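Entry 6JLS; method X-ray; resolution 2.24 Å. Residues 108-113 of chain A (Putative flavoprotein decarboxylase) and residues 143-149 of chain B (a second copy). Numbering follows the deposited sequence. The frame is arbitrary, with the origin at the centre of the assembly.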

ATOM      1  N   LYS A 108       9.049 -21.925 -24.058  1.00 31.95           N
ATOM      2  CA  LYS A 108       8.710 -22.635 -22.828  1.00 25.08           C
ATOM      3  C   LYS A 108       8.035 -23.963 -23.144  1.00 27.96           C
ATOM      4  O   LYS A 108       8.401 -25.004 -22.585  1.00 29.08           O
ATOM      5  N   LEU A 109       7.040 -23.949 -24.039  1.00 25.47           N
ATOM      6  CA  LEU A 109       6.364 -25.195 -24.393  1.00 25.73           C
ATOM      7  C   LEU A 109       7.353 -26.179 -24.989  1.00 32.36           C
ATOM      8  O   LEU A 109       7.393 -27.351 -24.596  1.00 30.23           O
ATOM      9  N   ALA A 110       8.189 -25.697 -25.910  1.00 31.33           N
ATOM     10  CA  ALA A 110       9.166 -26.541 -26.572  1.00 27.40           C
ATOM     11  C   ALA A 110      10.086 -27.229 -25.582  1.00 32.28           C
ATOM     12  O   ALA A 110      10.638 -28.288 -25.896  1.00 35.94           O
ATOM     13  N   ASN A 111      10.279 -26.655 -24.394  1.00 26.88           N
ATOM     14  CA  ASN A 111      11.217 -27.206 -23.425  1.00 28.88           C
ATOM     15  C   ASN A 111      10.527 -27.700 -22.158  1.00 30.89           C
ATOM     16  O   ASN A 111      11.198 -27.948 -21.152  1.00 36.75           O
ATOM     17  N   GLY A 112       9.205 -27.862 -22.197  1.00 29.59           N
ATOM     18  CA  GLY A 112       8.447 -28.398 -21.077  1.00 29.07           C
ATOM     19  C   GLY A 112       8.443 -27.553 -19.815  1.00 33.73           C
ATOM     20  O   GLY A 112       8.322 -28.115 -18.720  1.00 34.28           O
ATOM     21  N   ILE A 113       8.556 -26.229 -19.929  1.00 34.76           N
ATOM     22  CA  ILE A 113       8.569 -25.346 -18.756  1.00 41.18           C
ATOM     23  C   ILE A 113       7.225 -24.627 -18.678  1.00 39.52           C
ATOM     24  O   ILE A 113       7.072 -23.494 -19.146  1.00 42.26           O
TER
ATOM     25  N   PRO B 143       6.697 -35.756 -25.098  1.00 38.27           N
ATOM     26  CA  PRO B 143       8.112 -35.838 -25.518  1.00 29.31           C
ATOM     27  C   PRO B 143       9.038 -34.843 -24.830  1.00 35.92           C
ATOM     28  O   PRO B 143      10.163 -35.205 -24.449  1.00 28.33           O
ATOM     29  N   ALA B 144       8.601 -33.592 -24.668  1.00 31.11           N
ATOM     30  CA  ALA B 144       9.487 -32.588 -24.093  1.00 27.88           C
ATOM     31  C   ALA B 144       9.861 -32.947 -22.662  1.00 29.40           C
ATOM     32  O   ALA B 144      10.992 -32.688 -22.229  1.00 28.95           O
ATOM     33  N   VAL B 145       8.938 -33.568 -21.920  1.00 32.09           N
ATOM     34  CA  VAL B 145       9.231 -33.954 -20.542  1.00 32.59           C
ATOM     35  C   VAL B 145      10.149 -35.172 -20.510  1.00 36.42           C
ATOM     36  O   VAL B 145      11.075 -35.242 -19.688  1.00 36.70           O
ATOM     37  N   ARG B 146       9.913 -36.144 -21.404  1.00 33.05           N
ATOM     38  CA  ARG B 146      10.820 -37.280 -21.537  1.00 36.43           C
ATOM     39  C   ARG B 146      12.248 -36.814 -21.777  1.00 41.76           C
ATOM     40  O   ARG B 146      13.194 -37.312 -21.150  1.00 27.68           O
ATOM     41  N   ARG B 147      12.424 -35.869 -22.706  1.00 27.16           N
ATOM     42  CA  ARG B 147      13.765 -35.373 -22.992  1.00 34.00           C
ATOM     43  C   ARG B 147      14.362 -34.648 -21.792  1.00 41.66           C
ATOM     44  O   ARG B 147      15.568 -34.750 -21.541  1.00 26.04           O
ATOM     45  N   ASN B 148      13.543 -33.915 -21.042  1.00 25.17           N
ATOM     46  CA  ASN B 148      14.062 -33.261 -19.853  1.00 28.35           C
ATOM     47  C   ASN B 148      14.587 -34.285 -18.852  1.00 31.16           C
ATOM     48  O   ASN B 148      15.656 -34.094 -18.256  1.00 33.38           O
ATOM     49  N   LEU B 149      13.850 -35.382 -18.654  1.00 31.27           N
ATOM     50  CA  LEU B 149      14.324 -36.445 -17.772  1.00 35.10           C
ATOM     51  C   LEU B 149      15.621 -37.063 -18.302  1.00 42.06           C
ATOM     52  O   LEU B 149      16.542 -37.360 -17.527  1.00 32.75           O
TER

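Here a helix from one copy of the protein lays one side against a short stretch of the other copy, and the chain A surface it meets is mostly backbone. The backbone from A:Leu109 to A:Gly112 turns carbonyl oxygens to chain B, while the CA-to-CB bonds of A:Leu109, A:Ala110 and A:Asn111 point away. The side chains that point in therefore come from chain B, at spacings of three and four residues along its helix.

B:Pro143 is out of reach, so the contact begins at B:Ala144, whose CB points toward chain A. That methyl rests against backbone atoms: CB lies 3.8 Å from A:Ala110 O, 3.9 Å from A:Gly112 N and 4.1 Å from A:Leu109 O. The backbones run close here: the CA atoms of B:Ala144 and A:Gly112 are 5.3 Å apart.

B:Val145, with chi1 t, points sideways and gives up little surface to the other stretch. B:Arg146 lies out of reach altogether.

One turn on from B:Ala144, B:Arg147 points toward chain A from an exposed position. Its chi angles run m, t, m, with chi4 at -86°, and this bent path brings the edge of the guanidinium to A:Ala110 O, 3.4 Å from NH2. A water also joins the two sides: it accepts from B:Arg147 NH2 at 2.8 Å and lies within hydrogen-bonding reach of A:Ala110 O at 2.8 Å and A:Asn111 OD1 at 3.2 Å.

B:Asn148 supplies a clear direct hydrogen bond to the other stretch. With chi1 m and chi2 at -22°, its amide reaches the turn, and ND2 donates to A:Asn111 O at 2.9 Å with a nearly straight angle of 169°. The same ND2 donates to a second water at 2.7 Å, which in turn donates to A:Gly112 O, also at 2.7 Å. One amide nitrogen thus serves two successive carbonyls, the first directly and the second through water, while OD1 is satisfied elsewhere in the structure.

A:Gly112 fits this arrangement twice over. Its phi of 65° by itself favours glycine, and a CB would point toward chain B, only 2.8 Å from B:Asn148 ND2, a clash. B:Leu149, the last residue of the stretch, is out of reach.

The rule to read is economical: a small methyl against the backbone, an asparagine one turn later to bond a turn carbonyl, a glycine where a CB would clash with that amide, and an exposed arginine whose NH2 also holds a water against chain A.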

ATOM      1  CB  LYS A 108       7.802 -21.778 -21.955  1.00 30.42           C
ATOM      2  CG  LYS A 108       8.428 -20.522 -21.361  1.00 28.83           C
ATOM      3  CD  LYS A 108       7.417 -19.801 -20.463  1.00 35.82           C
ATOM      4  CE  LYS A 108       7.957 -18.452 -19.996  1.00 44.91           C
ATOM      5  NZ  LYS A 108       7.018 -17.670 -19.134  1.00 52.46           N
ATOM      6  CB  LEU A 109       5.231 -24.930 -25.379  1.00 22.29           C
ATOM      7  CG  LEU A 109       4.103 -24.019 -24.897  1.00 26.62           C
ATOM      8  CD1 LEU A 109       3.142 -23.640 -26.038  1.00 22.27           C
ATOM      9  CD2 LEU A 109       3.351 -24.680 -23.750  1.00 22.31           C
ATOM     10  CB  ALA A 110       9.992 -25.710 -27.550  1.00 31.34           C
ATOM     11  CB  ASN A 111      12.304 -26.182 -23.087  1.00 30.20           C
ATOM     12  CG  ASN A 111      13.230 -25.915 -24.263  1.00 35.76           C
ATOM     13  OD1 ASN A 111      14.169 -26.680 -24.524  1.00 41.87           O
ATOM     14  ND2 ASN A 111      12.959 -24.842 -24.995  1.00 32.66           N
ATOM     15  CB  ILE A 113       9.744 -24.369 -18.799  1.00 36.48           C
ATOM     16  CG1 ILE A 113      11.063 -25.134 -18.951  1.00 33.24           C
ATOM     17  CG2 ILE A 113       9.759 -23.463 -17.558  1.00 28.33           C
ATOM     18  CD1 ILE A 113      12.230 -24.251 -19.311  1.00 28.62           C
TER
ATOM     19  CB  PRO B 143       8.035 -35.568 -27.025  1.00 30.05           C
ATOM     20  CG  PRO B 143       6.662 -36.053 -27.420  1.00 31.19           C
ATOM     21  CD  PRO B 143       5.766 -35.773 -26.241  1.00 37.68           C
ATOM     22  CB  ALA B 144       8.840 -31.206 -24.154  1.00 30.60           C
ATOM     23  CB  VAL B 145       7.923 -34.201 -19.764  1.00 31.71           C
ATOM     24  CG1 VAL B 145       8.208 -34.714 -18.363  1.00 27.84           C
ATOM     25  CG2 VAL B 145       7.131 -32.926 -19.671  1.00 33.33           C
ATOM     26  CB  ARG B 146      10.389 -38.181 -22.687  1.00 52.86           C
ATOM     27  CG  ARG B 146       9.026 -38.823 -22.596  1.00 80.47           C
ATOM     28  CD  ARG B 146       8.921 -39.948 -23.663  1.00102.48           C
ATOM     29  NE  ARG B 146       8.457 -39.521 -24.995  1.00106.54           N
ATOM     30  CZ  ARG B 146       9.244 -39.186 -26.025  1.00 92.89           C
ATOM     31  NH1 ARG B 146      10.571 -39.190 -25.912  1.00 73.03           N
ATOM     32  NH2 ARG B 146       8.694 -38.830 -27.182  1.00 91.45           N
ATOM     33  CB  ARG B 147      13.750 -34.447 -24.211  1.00 31.83           C
ATOM     34  CG  ARG B 147      13.491 -35.147 -25.542  1.00 50.74           C
ATOM     35  CD  ARG B 147      13.880 -34.250 -26.722  1.00 52.95           C
ATOM     36  NE  ARG B 147      13.283 -32.924 -26.599  1.00 43.43           N
ATOM     37  CZ  ARG B 147      12.062 -32.631 -27.034  1.00 39.92           C
ATOM     38  NH1 ARG B 147      11.336 -33.572 -27.612  1.00 34.28           N
ATOM     39  NH2 ARG B 147      11.564 -31.408 -26.881  1.00 48.36           N
ATOM     40  CB  ASN B 148      12.977 -32.378 -19.233  1.00 24.73           C
ATOM     41  CG  ASN B 148      12.712 -31.125 -20.041  1.00 30.49           C
ATOM     42  OD1 ASN B 148      13.555 -30.685 -20.824  1.00 28.64           O
ATOM     43  ND2 ASN B 148      11.541 -30.532 -19.846  1.00 38.37           N
ATOM     44  CB  LEU B 149      13.235 -37.506 -17.615  1.00 27.86           C
ATOM     45  CG  LEU B 149      11.857 -37.017 -17.137  1.00 37.02           C
ATOM     46  CD1 LEU B 149      10.892 -38.187 -16.996  1.00 33.48           C
ATOM     47  CD2 LEU B 149      11.946 -36.253 -15.813  1.00 30.19           C
TER
HETATM   48  O   HOH W   1      13.272 -29.293 -26.169  1.00 46.33           O
HETATM   49  O   HOH W   2       9.363 -30.552 -18.232  1.00 31.75           O